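Long-range contacts in geranylgeranyl pyrophosphate synthase (Corynebacterium glutamicum, PDB 3LK5), which probably joins allylic and isopentenyl diphosphates into longer prenyl diphosphates, a magnesium-dependent step of isoprenoid biosynthesis: residues E85-S96 and M162-A172; I65-A76 and I353-L364. One frame throughout, in Å; residues are numbered along the deposited sequence.

Contact 1 (E85-S96 and M162-A172); sequences EKLESVLDAAAS and MLQDSGLSAEA
Glu85 and Ser169 illustrate how one carboxylate can hold the start of a helix. Ser169 N reaches Glu85 OE1 over 2.8 Å in a nearly straight bond (170°), and the hydroxyl Ser169 OG meets Glu85 OE2 at 2.5 Å, both on the syn side of the carboxylate. Ser169 OG in turn accepts from Ala172 N, capping helix 170-199, so the acid probably helps to position the capping hydroxyl. A third bond across the contact runs from Ser89 OG to Ser166 O at 2.8 Å, arriving from above the carbonyl plane.

The tight part is apolar. Leu168 sends one methyl each way, CD2 lying against Ser89 CB at 3.9 Å and CD1 against Ala93 CB, while Leu163 CD1 presses on Ala93 CB at 3.6 Å. Met162, a selenomethionine with CG anti to its backbone N (chi1 -171°) and an extended chain beyond, runs along the backbone of Ser96 and ends with CE 3.5 Å from Ala95 CB. Toward solvent the fit is looser. Exposed Lys86 brings CE no closer than 3.9 Å to Gly167 O, and a water joins Glu85 OE1, Lys86 N and Gly167 O. Another links Asp92 OD2 to Ser166 O; Asp92 OD1 salt-bridges Arg28.

Ser166 OG accepts from Leu168 N in an ST turn. This turn and the serine N-cap shape the short connection between helices 144-164 and 170-199 of the all-helical prenyl synthase fold.

Contact 2 (I65-A76 and I353-L364); sequences IRPLYAWAGFLA and IPDEVRAQLRAL
The Tyr69 ring takes Leu364 on one face and Leu361 at its rim. Leu364 CD1 sits 3.9 Å from the centroid of the Tyr69 ring, 25° off the normal, a CH-pi contact shifted toward CE2. Leu361 CD2 approaches near the ring plane, 3.7 Å from Tyr69 CE2, and also touches Ala72 CB. The indole of Trp71 turns elsewhere: Leu75 of its own helix lies over one face, and Phe21 stacks with it. Ile353 CB lies over one face of the Arg358 guanidinium.

Leu364 divides its branches. While CD1 serves the tyrosine, CD2 meets Ile65 CD1 at 3.6 Å and comes tip to tip with Leu68 CD2 at 3.7 Å. At the opposite end, Val357 spreads its two methyls over helix 65-78: CG1, anti to the backbone N (chi1 -177°), lies 3.9 Å from Ala76 CB, and CG2 rests 3.8 Å from Leu75 CB. Pro354 CD closes the row 3.7 Å from Ala76 O.

The two helical segments run roughly antiparallel, at 151°, with axes 9.7 Å apart. Tyr69 OH and Leu361 O are both hydrogen-bonded to Tyr245 OH. No polar pair joins the segments directly; aliphatic and aromatic packing makes the interface, its cohesion probably coming from dispersion and the exclusion of water.

After helices 21-43 and 45-59, helix 65-78 provides the first half of contact 2; helix 87-111 follows it and carries one half of contact 1. The chain then passes an unmodelled part (114-142), and the end of helix 144-164, the turn after it and the start of helix 170-199, residues 162-172, close contact 1, a loop of 65 residues. Contact 2 closes far later, when helix 355-369 returns to helix 65-78, so the first loop lies wholly within the second. The two also touch: Val90 and Leu87 pack on Trp71, and Val90 on Phe74. Together they tie helix 65-78 to its successor 87-111, and through these the turn between helices 144-164 and 170-199 to the C-terminal helix.

Contact 1 (E85-S96 and M162-A172)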
# COMPACT_ATOMS: atom_id res chain seq x y z
N GLU A 85 9.97 22.95 14.25
CA GLU A 85 8.76 22.20 13.87
C GLU A 85 7.81 22.13 15.06
O GLU A 85 8.25 22.04 16.21
CB GLU A 85 9.14 20.78 13.45
CG GLU A 85 10.02 20.72 12.21
CD GLU A 85 9.41 21.39 10.98
OE1 GLU A 85 8.18 21.25 10.73
OE2 GLU A 85 10.17 22.01 10.21
N LYS A 86 6.51 22.12 14.78
CA LYS A 86 5.51 21.91 15.83
C LYS A 86 5.65 20.54 16.43
O LYS A 86 5.79 19.54 15.70
CB LYS A 86 4.06 22.08 15.29
CG LYS A 86 3.76 23.47 14.72
CD LYS A 86 2.29 23.62 14.27
CE LYS A 86 2.01 22.85 12.95
NZ LYS A 86 0.55 22.94 12.53
N LEU A 87 5.52 20.45 17.75
CA LEU A 87 5.65 19.17 18.43
C LEU A 87 4.62 18.14 17.94
O LEU A 87 4.93 16.97 17.75
CB LEU A 87 5.46 19.40 19.93
CG LEU A 87 5.31 18.17 20.81
CD1 LEU A 87 6.57 17.30 20.77
CD2 LEU A 87 5.06 18.69 22.24
N GLU A 88 3.39 18.59 17.76
CA GLU A 88 2.32 17.73 17.30
C GLU A 88 2.66 17.10 15.93
O GLU A 88 2.29 15.94 15.63
CB GLU A 88 1.05 18.59 17.14
CG GLU A 88 0.57 19.25 18.43
CD GLU A 88 1.42 20.48 18.93
OE1 GLU A 88 2.30 21.04 18.25
OE2 GLU A 88 1.13 20.89 20.09
N SER A 89 3.31 17.89 15.09
CA SER A 89 3.69 17.41 13.72
C SER A 89 4.77 16.34 13.80
O SER A 89 4.75 15.36 13.06
CB SER A 89 4.17 18.56 12.84
OG SER A 89 3.16 19.57 12.74
N VAL A 90 5.75 16.57 14.68
CA VAL A 90 6.77 15.54 14.89
C VAL A 90 6.17 14.27 15.40
O VAL A 90 6.52 13.15 14.93
CB VAL A 90 7.89 16.06 15.85
CG1 VAL A 90 8.93 14.97 16.11
CG2 VAL A 90 8.52 17.33 15.26
N LEU A 91 5.26 14.40 16.38
CA LEU A 91 4.64 13.22 16.97
C LEU A 91 3.76 12.47 15.95
O LEU A 91 3.70 11.24 15.96
CB LEU A 91 3.76 13.60 18.19
CG LEU A 91 4.59 14.16 19.37
CD1 LEU A 91 3.63 14.70 20.49
CD2 LEU A 91 5.50 13.09 19.94
N ASP A 92 3.10 13.22 15.08
CA ASP A 92 2.29 12.57 14.03
C ASP A 92 3.16 11.85 13.02
O ASP A 92 2.80 10.73 12.58
CB ASP A 92 1.44 13.60 13.31
CG ASP A 92 0.18 13.95 14.09
OD1 ASP A 92 -0.24 13.24 15.02
OD2 ASP A 92 -0.40 14.98 13.79
N ALA A 93 4.30 12.47 12.67
CA ALA A 93 5.27 11.76 11.79
C ALA A 93 5.74 10.47 12.41
O ALA A 93 5.77 9.43 11.74
CB ALA A 93 6.48 12.67 11.43
N ALA A 94 6.13 10.52 13.70
CA ALA A 94 6.50 9.30 14.39
C ALA A 94 5.40 8.24 14.42
O ALA A 94 5.65 7.05 14.16
CB ALA A 94 7.02 9.64 15.87
N ALA A 95 4.19 8.69 14.73
CA ALA A 95 3.05 7.79 14.89
C ALA A 95 2.62 7.15 13.58
O ALA A 95 2.07 6.04 13.58
CB ALA A 95 1.85 8.55 15.53
N SER A 96 2.87 7.84 12.46
CA SER A 96 2.45 7.32 11.13
C SER A 96 3.07 5.93 10.87
O SER A 96 2.51 5.12 10.12
CB SER A 96 2.83 8.29 10.00
OG SER A 96 4.25 8.24 9.80
N MSE A 162 -0.72 10.59 6.90
CA MSE A 162 -0.46 11.07 8.27
C MSE A 162 0.86 11.81 8.32
O MSE A 162 0.97 12.85 8.99
CB MSE A 162 -0.47 9.91 9.29
CG MSE A 162 -0.42 10.43 10.75
SE MSE A 162 -0.87 8.95 11.93
CE MSE A 162 -0.83 9.94 13.70
N LEU A 163 1.86 11.30 7.58
CA LEU A 163 3.11 12.04 7.41
C LEU A 163 2.93 13.35 6.60
O LEU A 163 3.32 14.44 7.07
CB LEU A 163 4.21 11.14 6.76
CG LEU A 163 5.55 11.87 6.49
CD1 LEU A 163 6.21 12.31 7.84
CD2 LEU A 163 6.49 10.99 5.65
N GLN A 164 2.35 13.25 5.40
CA GLN A 164 2.32 14.42 4.50
C GLN A 164 1.40 15.52 5.08
O GLN A 164 1.65 16.70 4.83
CB GLN A 164 1.79 14.05 3.11
CG GLN A 164 2.74 13.06 2.34
CD GLN A 164 4.19 13.51 2.30
OE1 GLN A 164 4.47 14.70 2.19
NE2 GLN A 164 5.11 12.54 2.37
N ASP A 165 0.42 15.12 5.87
CA ASP A 165 -0.56 16.07 6.46
C ASP A 165 -0.27 16.44 7.91
O ASP A 165 -1.10 17.10 8.57
CB ASP A 165 -2.00 15.55 6.35
CG ASP A 165 -2.51 15.53 4.90
OD1 ASP A 165 -2.13 16.39 4.06
OD2 ASP A 165 -3.27 14.61 4.57
N SER A 166 0.91 16.04 8.38
CA SER A 166 1.31 16.19 9.79
C SER A 166 1.44 17.66 10.20
O SER A 166 1.34 17.97 11.39
CB SER A 166 2.66 15.51 10.02
OG SER A 166 3.65 16.06 9.16
N GLY A 167 1.71 18.52 9.22
CA GLY A 167 2.02 19.92 9.50
C GLY A 167 3.51 20.17 9.62
O GLY A 167 3.90 21.29 9.91
N LEU A 168 4.36 19.14 9.40
CA LEU A 168 5.81 19.38 9.19
C LEU A 168 5.98 20.40 8.06
O LEU A 168 5.21 20.37 7.08
CB LEU A 168 6.54 18.08 8.80
CG LEU A 168 6.75 17.06 9.94
CD1 LEU A 168 7.47 15.82 9.41
CD2 LEU A 168 7.56 17.70 11.09
N SER A 169 6.96 21.28 8.20
CA SER A 169 7.30 22.26 7.17
C SER A 169 7.71 21.55 5.88
O SER A 169 8.13 20.38 5.90
CB SER A 169 8.45 23.14 7.66
OG SER A 169 9.66 22.40 7.76
N ALA A 170 7.61 22.27 4.76
CA ALA A 170 8.12 21.76 3.47
C ALA A 170 9.56 21.29 3.59
O ALA A 170 9.93 20.27 3.00
CB ALA A 170 8.05 22.83 2.43
N GLU A 171 10.40 22.06 4.31
CA GLU A 171 11.81 21.72 4.45
C GLU A 171 11.98 20.40 5.22
O GLU A 171 12.78 19.52 4.81
CB GLU A 171 12.57 22.85 5.16
CG GLU A 171 12.62 24.16 4.35
CD GLU A 171 11.28 24.98 4.27
OE1 GLU A 171 10.24 24.70 4.94
OE2 GLU A 171 11.30 25.98 3.51
N ALA A 172 11.25 20.26 6.32
CA ALA A 172 11.29 19.03 7.12
C ALA A 172 10.79 17.83 6.29
O ALA A 172 11.42 16.77 6.30
CB ALA A 172 10.44 19.18 8.41
O HOH W 1 5.89 21.88 11.98
O HOH W 2 -0.21 17.87 13.73

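Contact 2 (I65-A76 and I353-L364)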
# COMPACT_ATOMS: atom_id res chain seq x y z
N ILE A 65 7.33 0.52 19.12
CA ILE A 65 8.81 0.62 19.12
C ILE A 65 9.30 1.52 17.98
O ILE A 65 10.28 2.27 18.13
CB ILE A 65 9.46 -0.80 19.05
CG1 ILE A 65 10.95 -0.73 19.36
CG2 ILE A 65 9.32 -1.42 17.70
CD1 ILE A 65 11.23 0.06 20.61
N ARG A 66 8.60 1.48 16.84
CA ARG A 66 9.07 2.25 15.68
C ARG A 66 8.86 3.75 15.89
O ARG A 66 9.81 4.50 15.73
CB ARG A 66 8.51 1.70 14.33
CG ARG A 66 8.97 0.27 14.04
CD ARG A 66 8.23 -0.40 12.87
NE ARG A 66 8.60 -1.81 12.85
CZ ARG A 66 8.10 -2.75 13.66
NH1 ARG A 66 7.16 -2.45 14.53
NH2 ARG A 66 8.54 -4.00 13.57
N PRO A 67 7.65 4.20 16.30
CA PRO A 67 7.51 5.62 16.65
C PRO A 67 8.43 6.00 17.79
O PRO A 67 8.96 7.11 17.81
CB PRO A 67 6.06 5.74 17.15
CG PRO A 67 5.33 4.63 16.48
CD PRO A 67 6.35 3.50 16.34
N LEU A 68 8.64 5.09 18.72
CA LEU A 68 9.58 5.40 19.83
C LEU A 68 11.01 5.69 19.34
O LEU A 68 11.65 6.64 19.78
CB LEU A 68 9.58 4.24 20.82
CG LEU A 68 10.39 4.44 22.12
CD1 LEU A 68 10.16 5.80 22.87
CD2 LEU A 68 10.10 3.24 23.03
N TYR A 69 11.49 4.89 18.39
CA TYR A 69 12.80 5.14 17.80
C TYR A 69 12.84 6.39 16.95
O TYR A 69 13.84 7.09 16.98
CB TYR A 69 13.33 3.91 17.03
CG TYR A 69 14.10 2.95 17.92
CD1 TYR A 69 13.69 1.64 18.07
CD2 TYR A 69 15.26 3.38 18.61
CE1 TYR A 69 14.40 0.75 18.88
CE2 TYR A 69 15.97 2.52 19.40
CZ TYR A 69 15.55 1.20 19.52
OH TYR A 69 16.28 0.33 20.31
N ALA A 70 11.78 6.69 16.19
CA ALA A 70 11.74 7.94 15.46
C ALA A 70 11.84 9.15 16.43
O ALA A 70 12.59 10.11 16.18
CB ALA A 70 10.44 8.04 14.61
N TRP A 71 11.07 9.09 17.51
CA TRP A 71 11.12 10.13 18.52
C TRP A 71 12.51 10.28 19.15
O TRP A 71 13.00 11.37 19.31
CB TRP A 71 10.03 9.86 19.58
CG TRP A 71 9.97 10.86 20.73
CD1 TRP A 71 10.09 10.56 22.07
CD2 TRP A 71 9.72 12.27 20.66
NE1 TRP A 71 9.97 11.70 22.82
CE2 TRP A 71 9.73 12.76 21.99
CE3 TRP A 71 9.49 13.17 19.61
CZ2 TRP A 71 9.55 14.12 22.30
CZ3 TRP A 71 9.30 14.52 19.91
CH2 TRP A 71 9.33 14.98 21.26
N ALA A 72 13.13 9.15 19.46
CA ALA A 72 14.49 9.15 20.02
C ALA A 72 15.48 9.75 19.04
O ALA A 72 16.40 10.45 19.46
CB ALA A 72 14.90 7.74 20.39
N GLY A 73 15.33 9.43 17.76
CA GLY A 73 16.20 10.05 16.73
C GLY A 73 16.06 11.56 16.65
O GLY A 73 17.06 12.30 16.52
N PHE A 74 14.82 12.02 16.74
CA PHE A 74 14.54 13.47 16.79
C PHE A 74 15.21 14.10 18.01
O PHE A 74 15.89 15.13 17.88
CB PHE A 74 13.02 13.70 16.81
CG PHE A 74 12.63 15.15 16.94
CD1 PHE A 74 12.61 15.98 15.83
CD2 PHE A 74 12.28 15.68 18.19
CE1 PHE A 74 12.26 17.33 15.93
CE2 PHE A 74 11.93 17.02 18.33
CZ PHE A 74 11.93 17.86 17.19
N LEU A 75 15.05 13.48 19.17
CA LEU A 75 15.63 14.04 20.39
C LEU A 75 17.17 14.00 20.35
O LEU A 75 17.82 14.94 20.79
CB LEU A 75 15.12 13.30 21.63
CG LEU A 75 13.62 13.43 21.94
CD1 LEU A 75 13.31 12.59 23.16
CD2 LEU A 75 13.21 14.90 22.15
N ALA A 76 17.73 12.91 19.84
CA ALA A 76 19.19 12.79 19.69
C ALA A 76 19.80 13.93 18.84
O ALA A 76 20.88 14.44 19.17
CB ALA A 76 19.58 11.40 19.15
N ILE A 353 25.46 13.13 22.01
CA ILE A 353 24.00 12.94 22.14
C ILE A 353 23.64 13.38 23.56
O ILE A 353 24.39 13.08 24.49
CB ILE A 353 23.66 11.44 21.94
CG1 ILE A 353 23.76 11.08 20.46
CG2 ILE A 353 22.26 11.09 22.45
CD1 ILE A 353 23.84 9.59 20.22
N PRO A 354 22.50 14.10 23.76
CA PRO A 354 22.19 14.50 25.15
C PRO A 354 22.24 13.26 26.05
O PRO A 354 21.85 12.16 25.61
CB PRO A 354 20.75 15.04 25.06
CG PRO A 354 20.59 15.46 23.62
CD PRO A 354 21.44 14.51 22.80
N ASP A 355 22.72 13.44 27.28
CA ASP A 355 22.92 12.31 28.23
C ASP A 355 21.70 11.42 28.39
O ASP A 355 21.81 10.19 28.39
CB ASP A 355 23.28 12.81 29.65
CG ASP A 355 24.71 13.26 29.76
OD1 ASP A 355 25.47 13.02 28.80
OD2 ASP A 355 25.08 13.84 30.82
N GLU A 356 20.55 12.05 28.59
CA GLU A 356 19.31 11.34 28.87
C GLU A 356 18.83 10.52 27.65
O GLU A 356 18.27 9.42 27.81
CB GLU A 356 18.24 12.32 29.37
CG GLU A 356 16.82 12.17 28.79
CD GLU A 356 16.06 10.96 29.34
OE1 GLU A 356 16.50 10.39 30.37
OE2 GLU A 356 15.04 10.58 28.74
N VAL A 357 19.03 11.07 26.46
CA VAL A 357 18.68 10.36 25.23
C VAL A 357 19.60 9.13 25.02
O VAL A 357 19.11 8.03 24.72
CB VAL A 357 18.73 11.29 24.01
CG1 VAL A 357 18.28 10.54 22.75
CG2 VAL A 357 17.80 12.53 24.25
N ARG A 358 20.91 9.31 25.24
CA ARG A 358 21.85 8.20 25.15
C ARG A 358 21.46 7.08 26.10
O ARG A 358 21.45 5.90 25.73
CB ARG A 358 23.29 8.66 25.44
CG ARG A 358 24.30 7.53 25.34
CD ARG A 358 25.73 8.01 25.56
NE ARG A 358 26.30 8.65 24.38
CZ ARG A 358 26.64 9.94 24.34
NH1 ARG A 358 26.43 10.68 25.42
NH2 ARG A 358 27.18 10.49 23.25
N ALA A 359 21.16 7.47 27.35
CA ALA A 359 20.77 6.54 28.39
C ALA A 359 19.57 5.72 27.98
O ALA A 359 19.51 4.50 28.15
CB ALA A 359 20.48 7.30 29.73
N GLN A 360 18.59 6.40 27.43
CA GLN A 360 17.40 5.69 26.99
C GLN A 360 17.63 4.84 25.73
O GLN A 360 17.01 3.78 25.58
CB GLN A 360 16.25 6.68 26.81
CG GLN A 360 15.76 7.32 28.12
CD GLN A 360 15.67 6.32 29.28
OE1 GLN A 360 14.92 5.34 29.23
NE2 GLN A 360 16.47 6.56 30.31
N LEU A 361 18.48 5.30 24.81
CA LEU A 361 18.83 4.43 23.64
C LEU A 361 19.56 3.16 24.11
O LEU A 361 19.34 2.08 23.61
CB LEU A 361 19.68 5.19 22.60
CG LEU A 361 18.80 6.17 21.79
CD1 LEU A 361 19.65 7.16 21.06
CD2 LEU A 361 17.87 5.40 20.77
N ARG A 362 20.41 3.30 25.12
CA ARG A 362 21.06 2.10 25.69
C ARG A 362 20.04 1.17 26.32
O ARG A 362 20.06 -0.05 26.08
CB ARG A 362 22.13 2.50 26.72
CG ARG A 362 23.31 3.27 26.11
CD ARG A 362 24.35 3.67 27.21
NE ARG A 362 24.78 2.49 27.96
CZ ARG A 362 25.78 1.68 27.60
NH1 ARG A 362 26.48 1.94 26.49
NH2 ARG A 362 26.09 0.62 28.35
N ALA A 363 19.15 1.73 27.13
CA ALA A 363 18.10 0.93 27.77
C ALA A 363 17.18 0.25 26.77
O ALA A 363 16.81 -0.93 26.96
CB ALA A 363 17.29 1.80 28.76
N LEU A 364 16.79 0.97 25.72
CA LEU A 364 15.94 0.38 24.68
C LEU A 364 16.60 -0.80 23.99
O LEU A 364 15.94 -1.80 23.70
CB LEU A 364 15.58 1.41 23.62
CG LEU A 364 14.22 2.07 23.65
CD1 LEU A 364 14.17 3.02 22.48
CD2 LEU A 364 13.09 1.04 23.54